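Local coordinates for putative carboxynorspermidine decarboxylase protein (Sinorhizobium meliloti, PDB 3MT1), which probably catalyses the pyridoxal 5'-phosphate-dependent decarboxylation of carboxynorspermidine and carboxyspermidine to norspermidine and spermidine in polyamine biosynthesis, at residues E3-L8 against K336-A341; A189-V194 against Y223-Y228; T240-T245 against V259-E264. All blocks are in the same frame, centred on the assembly; numbering follows the deposited sequence.

Contact 1: E3-L8 against K336-A341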
loop_
_atom_site.group_PDB
_atom_site.type_symbol
_atom_site.label_atom_id
_atom_site.label_comp_id
_atom_site.label_asym_id
_atom_site.label_seq_id
_atom_site.Cartn_x
_atom_site.Cartn_y
_atom_site.Cartn_z
ATOM N N GLU B 3 6.410 18.460 -12.059
ATOM C CA GLU B 3 5.440 17.684 -12.834
ATOM C C GLU B 3 4.487 16.878 -11.955
ATOM O O GLU B 3 4.814 16.515 -10.834
ATOM C CB GLU B 3 6.139 16.714 -13.786
ATOM C CG GLU B 3 7.298 17.297 -14.555
ATOM C CD GLU B 3 7.366 16.765 -15.970
ATOM O OE1 GLU B 3 7.194 15.534 -16.154
ATOM O OE2 GLU B 3 7.576 17.583 -16.910
ATOM N N THR B 4 3.308 16.571 -12.474
ATOM C CA THR B 4 2.385 15.798 -11.687
ATOM C C THR B 4 2.809 14.327 -11.753
ATOM O O THR B 4 3.551 13.944 -12.628
ATOM C CB THR B 4 0.919 16.017 -12.104
ATOM O OG1 THR B 4 0.779 15.789 -13.495
ATOM C CG2 THR B 4 0.510 17.419 -11.802
ATOM N N PRO B 5 2.387 13.513 -10.789
ATOM C CA PRO B 5 1.640 13.892 -9.610
ATOM C C PRO B 5 2.576 14.393 -8.530
ATOM O O PRO B 5 3.765 14.020 -8.504
ATOM C CB PRO B 5 1.007 12.565 -9.169
ATOM C CG PRO B 5 1.965 11.517 -9.592
ATOM C CD PRO B 5 2.535 12.046 -10.907
ATOM N N TYR B 6 2.056 15.228 -7.645
ATOM C CA TYR B 6 2.745 15.553 -6.411
ATOM C C TYR B 6 1.722 15.888 -5.301
ATOM O O TYR B 6 0.571 16.284 -5.596
ATOM C CB TYR B 6 3.756 16.696 -6.614
ATOM C CG TYR B 6 3.183 17.938 -7.263
ATOM C CD1 TYR B 6 2.628 18.958 -6.501
ATOM C CD2 TYR B 6 3.208 18.097 -8.643
ATOM C CE1 TYR B 6 2.111 20.113 -7.106
ATOM C CE2 TYR B 6 2.686 19.238 -9.246
ATOM C CZ TYR B 6 2.133 20.233 -8.468
ATOM O OH TYR B 6 1.614 21.352 -9.071
ATOM N N TYR B 7 2.137 15.679 -4.046
ATOM C CA TYR B 7 1.354 16.076 -2.894
ATOM C C TYR B 7 1.792 17.484 -2.577
ATOM O O TYR B 7 3.000 17.730 -2.418
ATOM C CB TYR B 7 1.681 15.196 -1.689
ATOM C CG TYR B 7 1.423 13.702 -1.821
ATOM C CD1 TYR B 7 2.483 12.815 -2.047
ATOM C CD2 TYR B 7 0.143 13.167 -1.635
ATOM C CE1 TYR B 7 2.273 11.436 -2.152
ATOM C CE2 TYR B 7 -0.092 11.782 -1.728
ATOM C CZ TYR B 7 0.987 10.916 -1.989
ATOM O OH TYR B 7 0.803 9.537 -2.096
ATOM N N LEU B 8 0.853 18.420 -2.460
ATOM C CA LEU B 8 1.239 19.814 -2.205
ATOM C C LEU B 8 0.802 20.223 -0.817
ATOM O O LEU B 8 -0.384 20.313 -0.523
ATOM C CB LEU B 8 0.635 20.735 -3.258
ATOM C CG LEU B 8 0.954 22.235 -3.221
ATOM C CD1 LEU B 8 2.397 22.490 -3.147
ATOM C CD2 LEU B 8 0.398 22.956 -4.469
ATOM N N LYS B 336 4.788 6.116 -11.373
ATOM C CA LYS B 336 5.542 7.221 -10.798
ATOM C C LYS B 336 5.005 7.606 -9.424
ATOM O O LYS B 336 3.800 7.784 -9.257
ATOM C CB LYS B 336 5.489 8.436 -11.737
ATOM C CG LYS B 336 6.710 9.314 -11.534
ATOM C CD LYS B 336 6.654 10.646 -12.261
ATOM C CE LYS B 336 7.824 11.503 -11.798
ATOM N NZ LYS B 336 7.423 12.940 -11.895
HETATM N N MSE B 337 5.898 7.704 -8.452
HETATM C CA MSE B 337 5.502 8.065 -7.132
HETATM C C MSE B 337 5.406 9.602 -6.996
HETATM O O MSE B 337 6.221 10.322 -7.544
HETATM C CB MSE B 337 6.487 7.470 -6.131
HETATM C CG MSE B 337 6.033 7.578 -4.672
HETATM SE SE MSE B 337 7.332 6.695 -3.552
HETATM C CE MSE B 337 6.590 4.881 -3.618
ATOM N N PRO B 338 4.406 10.114 -6.265
ATOM C CA PRO B 338 4.305 11.562 -6.357
ATOM C C PRO B 338 5.384 12.281 -5.584
ATOM O O PRO B 338 5.767 11.846 -4.505
ATOM C CB PRO B 338 2.908 11.860 -5.781
ATOM C CG PRO B 338 2.120 10.560 -5.928
ATOM C CD PRO B 338 3.170 9.497 -5.736
ATOM N N ALA B 339 5.885 13.368 -6.144
ATOM C CA ALA B 339 6.841 14.220 -5.459
ATOM C C ALA B 339 6.206 14.770 -4.205
ATOM O O ALA B 339 4.986 14.842 -4.096
ATOM C CB ALA B 339 7.316 15.411 -6.409
ATOM N N ILE B 340 7.028 15.179 -3.256
ATOM C CA ILE B 340 6.511 15.816 -2.071
ATOM C C ILE B 340 6.870 17.287 -2.215
ATOM O O ILE B 340 8.036 17.624 -2.432
ATOM C CB ILE B 340 7.119 15.198 -0.776
ATOM C CG1 ILE B 340 6.690 13.735 -0.615
ATOM C CG2 ILE B 340 6.761 16.027 0.465
ATOM C CD1 ILE B 340 7.291 13.021 0.697
ATOM N N ALA B 341 5.856 18.151 -2.134
ATOM C CA ALA B 341 6.051 19.604 -2.305
ATOM C C ALA B 341 5.244 20.474 -1.353
ATOM O O ALA B 341 4.217 20.074 -0.810
ATOM C CB ALA B 341 5.808 20.007 -3.719
#
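Pro338 is where the ring of Tyr7 comes to rest, and following that tyrosine outward shows how a parallel strand pair extends into side-chain packing. Its CB lies beside the carbonyl of Ala339. With CG anti to the carbonyl carbon (chi1 -60°) the ring swings back toward 336-341: CD1 nears Ala339 O, CE1 reaches Pro338 CB at 3.7 Å, CZ skirts Pro338 CG, and OH hydrogen-bonds to His266 O. Pro338 CG also meets CG of Pro5, which follows a cis peptide bond, at 3.8 Å, so one proline packs against both side chains. An alanine here in place of Tyr7 would remove the ring and the hydroxyl with its bond to His266 O, and would probably loosen the packing against Pro338. The backbone supplies the register: Ala339 N donates to Pro5 O on a lone pair, whereas Tyr7 N to Ala339 O (3.0 Å) and Ala341 N to Tyr7 O (2.9 Å) run nearly along the C=O axes. Tyr6, Leu8, Ala339 and Ala341 share the opposite face from Tyr7 and Ile340. Strand 6-10 lies between parallel strand 339-343 and antiparallel strand 240-251, while Ile340 packs on Leu364 of the second subunit.

Contact 2: A189-V194 against Y223-Y228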
loop_
_atom_site.group_PDB
_atom_site.type_symbol
_atom_site.label_atom_id
_atom_site.label_comp_id
_atom_site.label_asym_id
_atom_site.label_seq_id
_atom_site.Cartn_x
_atom_site.Cartn_y
_atom_site.Cartn_z
ATOM N N ALA B 189 -7.528 8.898 38.810
ATOM C CA ALA B 189 -7.120 9.764 39.938
ATOM C C ALA B 189 -5.746 9.397 40.510
ATOM O O ALA B 189 -5.007 10.284 40.945
ATOM C CB ALA B 189 -8.187 9.755 41.067
ATOM N N ARG B 190 -5.410 8.104 40.478
ATOM C CA ARG B 190 -4.216 7.569 41.156
ATOM C C ARG B 190 -2.929 7.676 40.331
ATOM O O ARG B 190 -1.831 7.515 40.866
ATOM C CB ARG B 190 -4.437 6.110 41.590
ATOM C CG ARG B 190 -5.512 5.894 42.652
ATOM C CD ARG B 190 -5.845 4.397 42.853
ATOM N NE ARG B 190 -4.640 3.579 43.044
ATOM C CZ ARG B 190 -4.617 2.250 43.183
ATOM N NH1 ARG B 190 -5.746 1.540 43.169
ATOM N NH2 ARG B 190 -3.447 1.631 43.334
ATOM N N VAL B 191 -3.053 7.942 39.037
ATOM C CA VAL B 191 -1.873 8.075 38.187
ATOM C C VAL B 191 -1.646 9.537 37.910
ATOM O O VAL B 191 -2.428 10.374 38.348
ATOM C CB VAL B 191 -1.992 7.303 36.857
ATOM C CG1 VAL B 191 -2.120 5.826 37.117
ATOM C CG2 VAL B 191 -3.160 7.793 36.042
ATOM N N ASP B 192 -0.585 9.871 37.186
ATOM C CA ASP B 192 -0.358 11.277 36.976
ATOM C C ASP B 192 -0.369 11.765 35.538
ATOM O O ASP B 192 -0.154 12.942 35.305
ATOM C CB ASP B 192 0.830 11.795 37.805
ATOM C CG ASP B 192 2.095 11.121 37.462
ATOM O OD1 ASP B 192 2.219 10.806 36.273
ATOM O OD2 ASP B 192 2.942 10.895 38.358
ATOM N N TRP B 193 -0.697 10.891 34.582
ATOM C CA TRP B 193 -0.981 11.350 33.210
ATOM C C TRP B 193 -1.889 10.415 32.440
ATOM O O TRP B 193 -1.906 9.212 32.680
ATOM C CB TRP B 193 0.292 11.623 32.403
ATOM C CG TRP B 193 1.180 10.435 32.242
ATOM C CD1 TRP B 193 2.233 10.113 33.027
ATOM C CD2 TRP B 193 1.096 9.396 31.233
ATOM N NE1 TRP B 193 2.829 8.947 32.570
ATOM C CE2 TRP B 193 2.147 8.485 31.485
ATOM C CE3 TRP B 193 0.234 9.152 30.157
ATOM C CZ2 TRP B 193 2.368 7.349 30.713
ATOM C CZ3 TRP B 193 0.452 8.008 29.378
ATOM C CH2 TRP B 193 1.522 7.123 29.665
ATOM N N VAL B 194 -2.622 10.991 31.492
ATOM C CA VAL B 194 -3.573 10.269 30.643
ATOM C C VAL B 194 -3.480 10.775 29.221
ATOM O O VAL B 194 -3.394 11.983 28.989
ATOM C CB VAL B 194 -5.033 10.497 31.088
ATOM C CG1 VAL B 194 -5.989 9.807 30.127
ATOM C CG2 VAL B 194 -5.254 9.948 32.472
ATOM N N TYR B 223 -9.093 15.034 38.276
ATOM C CA TYR B 223 -8.235 13.861 38.490
ATOM C C TYR B 223 -6.764 14.148 38.813
ATOM O O TYR B 223 -6.023 13.229 39.170
ATOM C CB TYR B 223 -8.389 12.854 37.339
ATOM C CG TYR B 223 -9.796 12.285 37.248
ATOM C CD1 TYR B 223 -10.242 11.328 38.168
ATOM C CD2 TYR B 223 -10.692 12.721 36.266
ATOM C CE1 TYR B 223 -11.525 10.817 38.105
ATOM C CE2 TYR B 223 -11.981 12.209 36.195
ATOM C CZ TYR B 223 -12.392 11.257 37.115
ATOM O OH TYR B 223 -13.679 10.751 37.072
ATOM N N GLY B 224 -6.354 15.412 38.716
ATOM C CA GLY B 224 -4.946 15.810 38.916
ATOM C C GLY B 224 -3.943 15.088 38.010
ATOM O O GLY B 224 -2.917 14.592 38.488
ATOM N N VAL B 225 -4.266 15.016 36.712
ATOM C CA VAL B 225 -3.436 14.362 35.693
ATOM C C VAL B 225 -3.080 15.345 34.572
ATOM O O VAL B 225 -3.816 16.291 34.319
ATOM C CB VAL B 225 -4.143 13.096 35.038
ATOM C CG1 VAL B 225 -4.354 11.939 36.048
ATOM C CG2 VAL B 225 -5.451 13.460 34.339
ATOM N N GLN B 226 -1.954 15.124 33.905
ATOM C CA GLN B 226 -1.676 15.826 32.652
ATOM C C GLN B 226 -2.372 15.114 31.459
ATOM O O GLN B 226 -2.262 13.889 31.286
ATOM C CB GLN B 226 -0.171 15.949 32.413
ATOM C CG GLN B 226 0.182 16.522 31.052
ATOM C CD GLN B 226 -0.074 18.029 30.956
ATOM O OE1 GLN B 226 0.380 18.800 31.816
ATOM N NE2 GLN B 226 -0.776 18.456 29.889
ATOM N N ILE B 227 -3.102 15.884 30.658
ATOM C CA ILE B 227 -3.759 15.317 29.507
ATOM C C ILE B 227 -2.859 15.417 28.290
ATOM O O ILE B 227 -2.204 16.434 28.056
ATOM C CB ILE B 227 -5.138 15.963 29.233
ATOM C CG1 ILE B 227 -6.127 15.598 30.338
ATOM C CG2 ILE B 227 -5.725 15.469 27.886
ATOM C CD1 ILE B 227 -7.459 16.291 30.187
ATOM N N TYR B 228 -2.823 14.316 27.551
ATOM C CA TYR B 228 -2.261 14.253 26.194
ATOM C C TYR B 228 -3.348 14.037 25.150
ATOM O O TYR B 228 -4.259 13.229 25.332
ATOM C CB TYR B 228 -1.220 13.160 26.094
ATOM C CG TYR B 228 0.000 13.524 26.867
ATOM C CD1 TYR B 228 1.039 14.253 26.276
ATOM C CD2 TYR B 228 0.115 13.159 28.198
ATOM C CE1 TYR B 228 2.178 14.591 26.998
ATOM C CE2 TYR B 228 1.241 13.491 28.930
ATOM C CZ TYR B 228 2.263 14.210 28.341
ATOM O OH TYR B 228 3.358 14.544 29.120
#
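Trp193 holds its CG in the crowded position between backbone N and carbonyl carbon (chi1 60°), which carries the indole away from 223-228 and leaves CB to make the contact. That CB touches the edge of the Tyr228 ring, 4.1 Å from Tyr228 CE2. The indole NE1 bonds to Asn157 OD1, and Lys95 makes a cation-pi contact with Trp193 as well as a hydrogen bond to Tyr228 OH. Tyr228, its CG anti to the carbonyl carbon (chi1 -70°), turns its ring back so that Val194 O also lies at the ring edge.

These residues belong to strands 193-195 and 226-229, neighbouring parallel strands of the eight-stranded beta/alpha barrel, joined by helix 209-223 in a beta-alpha-beta crossover. Their bonds differ in approach: Gln226 N comes to Asp192 O from above the carbonyl plane, Val194 N points almost straight at Gln226 O (2.9 Å), and Tyr228 N meets Val194 O in the carbonyl plane at 2.8 Å.

On the face bearing Val194 and Ile227, the side chains of Val194 and Val225 cross obliquely, CG2 of Val194 lying 4.0 Å from CG2 of Val225. With Val225 CG1 anti to its own carbonyl carbon, that methyl comes to 3.4 Å from Val191 O. Gln226 starts with CG anti to the backbone N and bends at chi2 (74°), folding NE2 back onto Ile227 O at 3.1 Å, nearly in its own amide plane; the same nitrogen also donates to Gly29 O. Just before Gly224, whose positive phi marks the end of helix 209-223, the Tyr223 ring has Ala189 CB at its edge and in its plane, 3.9 Å from Tyr223 CD1.

Contact 3: T240-T245 against V259-E264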
loop_
_atom_site.group_PDB
_atom_site.type_symbol
_atom_site.label_atom_id
_atom_site.label_comp_id
_atom_site.label_asym_id
_atom_site.label_seq_id
_atom_site.Cartn_x
_atom_site.Cartn_y
_atom_site.Cartn_z
ATOM N N THR B 240 -3.491 19.765 2.580
ATOM C CA THR B 240 -2.683 19.222 1.505
ATOM C C THR B 240 -3.541 18.719 0.350
ATOM O O THR B 240 -4.595 18.171 0.565
ATOM C CB THR B 240 -1.830 18.060 2.064
ATOM O OG1 THR B 240 -1.044 18.542 3.176
ATOM C CG2 THR B 240 -0.913 17.425 0.994
ATOM N N THR B 241 -3.055 18.878 -0.878
ATOM C CA THR B 241 -3.730 18.326 -2.055
ATOM C C THR B 241 -2.833 17.331 -2.800
ATOM O O THR B 241 -1.599 17.379 -2.666
ATOM C CB THR B 241 -4.133 19.436 -3.029
ATOM O OG1 THR B 241 -2.973 20.245 -3.310
ATOM C CG2 THR B 241 -5.264 20.334 -2.426
ATOM N N LEU B 242 -3.450 16.425 -3.568
ATOM C CA LEU B 242 -2.712 15.621 -4.538
ATOM C C LEU B 242 -2.988 16.176 -5.953
ATOM O O LEU B 242 -4.098 16.037 -6.459
ATOM C CB LEU B 242 -3.073 14.111 -4.438
ATOM C CG LEU B 242 -2.500 13.137 -5.493
ATOM C CD1 LEU B 242 -0.960 13.200 -5.611
ATOM C CD2 LEU B 242 -3.010 11.652 -5.361
ATOM N N GLU B 243 -1.978 16.783 -6.579
ATOM C CA GLU B 243 -2.107 17.361 -7.908
ATOM C C GLU B 243 -1.923 16.357 -9.057
ATOM O O GLU B 243 -0.882 15.700 -9.135
ATOM C CB GLU B 243 -1.104 18.502 -8.041
ATOM C CG GLU B 243 -1.250 19.567 -6.942
ATOM C CD GLU B 243 -2.628 20.242 -6.919
ATOM O OE1 GLU B 243 -3.199 20.574 -8.003
ATOM O OE2 GLU B 243 -3.145 20.450 -5.802
ATOM N N VAL B 244 -2.907 16.238 -9.950
ATOM C CA VAL B 244 -2.795 15.296 -11.086
ATOM C C VAL B 244 -3.220 15.902 -12.455
ATOM O O VAL B 244 -3.863 16.954 -12.510
ATOM C CB VAL B 244 -3.589 13.965 -10.875
ATOM C CG1 VAL B 244 -3.208 13.279 -9.567
ATOM C CG2 VAL B 244 -5.101 14.215 -10.936
ATOM N N THR B 245 -2.864 15.209 -13.538
ATOM C CA THR B 245 -3.157 15.629 -14.875
ATOM C C THR B 245 -4.024 14.560 -15.498
ATOM O O THR B 245 -3.881 13.392 -15.174
ATOM C CB THR B 245 -1.850 15.814 -15.701
ATOM O OG1 THR B 245 -1.048 16.826 -15.091
ATOM C CG2 THR B 245 -2.145 16.294 -17.080
ATOM N N VAL B 259 -6.072 9.747 -14.873
ATOM C CA VAL B 259 -5.089 10.676 -14.351
ATOM C C VAL B 259 -3.764 9.977 -14.048
ATOM O O VAL B 259 -3.686 8.726 -13.971
ATOM C CB VAL B 259 -5.582 11.417 -13.099
ATOM C CG1 VAL B 259 -6.906 12.140 -13.406
ATOM C CG2 VAL B 259 -5.716 10.470 -11.906
ATOM N N ASP B 260 -2.722 10.792 -13.879
ATOM C CA ASP B 260 -1.387 10.252 -13.780
ATOM C C ASP B 260 -1.046 9.809 -12.349
ATOM O O ASP B 260 0.005 10.126 -11.828
ATOM C CB ASP B 260 -0.358 11.203 -14.375
ATOM C CG ASP B 260 -0.279 12.559 -13.649
ATOM O OD1 ASP B 260 -1.124 12.874 -12.759
ATOM O OD2 ASP B 260 0.663 13.327 -14.001
ATOM N N SER B 261 -1.931 9.039 -11.748
ATOM C CA SER B 261 -1.776 8.622 -10.384
ATOM C C SER B 261 -2.588 7.349 -10.220
ATOM O O SER B 261 -3.231 6.907 -11.176
ATOM C CB SER B 261 -2.326 9.714 -9.468
ATOM O OG SER B 261 -2.188 9.408 -8.094
ATOM N N SER B 262 -2.589 6.780 -9.015
ATOM C CA SER B 262 -3.307 5.542 -8.705
ATOM C C SER B 262 -3.723 5.523 -7.228
ATOM O O SER B 262 -2.891 5.755 -6.342
ATOM C CB SER B 262 -2.381 4.372 -9.003
ATOM O OG SER B 262 -2.958 3.131 -8.692
ATOM N N ILE B 263 -5.002 5.259 -6.948
ATOM C CA ILE B 263 -5.417 5.175 -5.551
ATOM C C ILE B 263 -4.701 4.065 -4.795
ATOM O O ILE B 263 -4.468 4.204 -3.595
ATOM C CB ILE B 263 -6.959 5.081 -5.315
ATOM C CG1 ILE B 263 -7.571 3.826 -5.953
ATOM C CG2 ILE B 263 -7.654 6.318 -5.812
ATOM C CD1 ILE B 263 -8.852 3.430 -5.305
ATOM N N GLU B 264 -4.312 2.989 -5.482
ATOM C CA GLU B 264 -3.633 1.922 -4.777
ATOM C C GLU B 264 -2.253 2.365 -4.306
ATOM O O GLU B 264 -1.819 2.023 -3.195
ATOM C CB GLU B 264 -3.543 0.607 -5.585
ATOM C CG GLU B 264 -2.942 -0.499 -4.721
ATOM C CD GLU B 264 -3.099 -1.888 -5.287
ATOM O OE1 GLU B 264 -3.955 -2.076 -6.161
ATOM O OE2 GLU B 264 -2.346 -2.792 -4.885
#
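An inverse gamma turn centred on Asp260 carries the chain out of strand 255-259 in the C-terminal sheet domain, and the carboxylate of its central residue closes back on the neighbouring strand. Asp260 and Thr245 exchange two hydrogen bonds. Thr245 N donates to Asp260 OD1 at 3.0 Å, a fairly straight bond (165°) that meets the oxygen from above the carboxylate plane. In return, Asp260 N reaches Thr245 O at 3.1 Å, nearly along the C=O axis but more bent at the hydrogen. Asp260 CG stands in the crowded position between N and carbonyl carbon (chi1 62°), which brings the carboxylate beside strand 240-251. Its other oxygen, OD2, is hydrogen-bonded with Thr4 OG1, which also bonds to Thr245 OG1, so both carboxylate oxygens have a partner; the N-H of Thr245 would be expected to favour the charged form.

Val244 packs alongside. Its CB lies 3.3 Å from Asp260 OD1, while the two methyls divide the work: CG1 meets Ser261 CB at 3.7 Å, and the side chains of Val244 and Val259 cross obliquely, with CG2 of Val244 3.6 Å from Val259 CB. Leu242 extends CD2 to Ser261 OG at 3.6 Å, where that hydroxyl, anti to its backbone N, is also hydrogen-bonded to His266 ND1. Ser262 follows at the N-cap of helix 263-266, its OG bonded to Asp299. The contact sits where strand 255-259, antiparallel to strand 240-251, gives way to that helix; strand 240-251 also pairs with strands 6-10 and 315-318, and Phe301 of strand 300-306 packs on Val259, Ser261 and Ile263.

Along the chain, contact 1 joins the N-terminal segment to a strand late in the chain and encloses the others, with contact 2 closing before contact 3 opens. Contacts 1 and 3 have centres about 8 Å apart and touch in one mixed sheet, where strands 6-10 and 240-251 are neighbours. Contact 2 lies on the opposite side of the chain's centre, in the parallel barrel, with its centre about 43 Å from each of theirs. This is the two-domain plan of class-II decarboxylases: a barrel inserted between an N-terminal strand and the remainder of the sheet domain. Residues predicted to bind substrate, Glu233 and Asp269, have side chains about 12 and 10 Å from that of Tyr7.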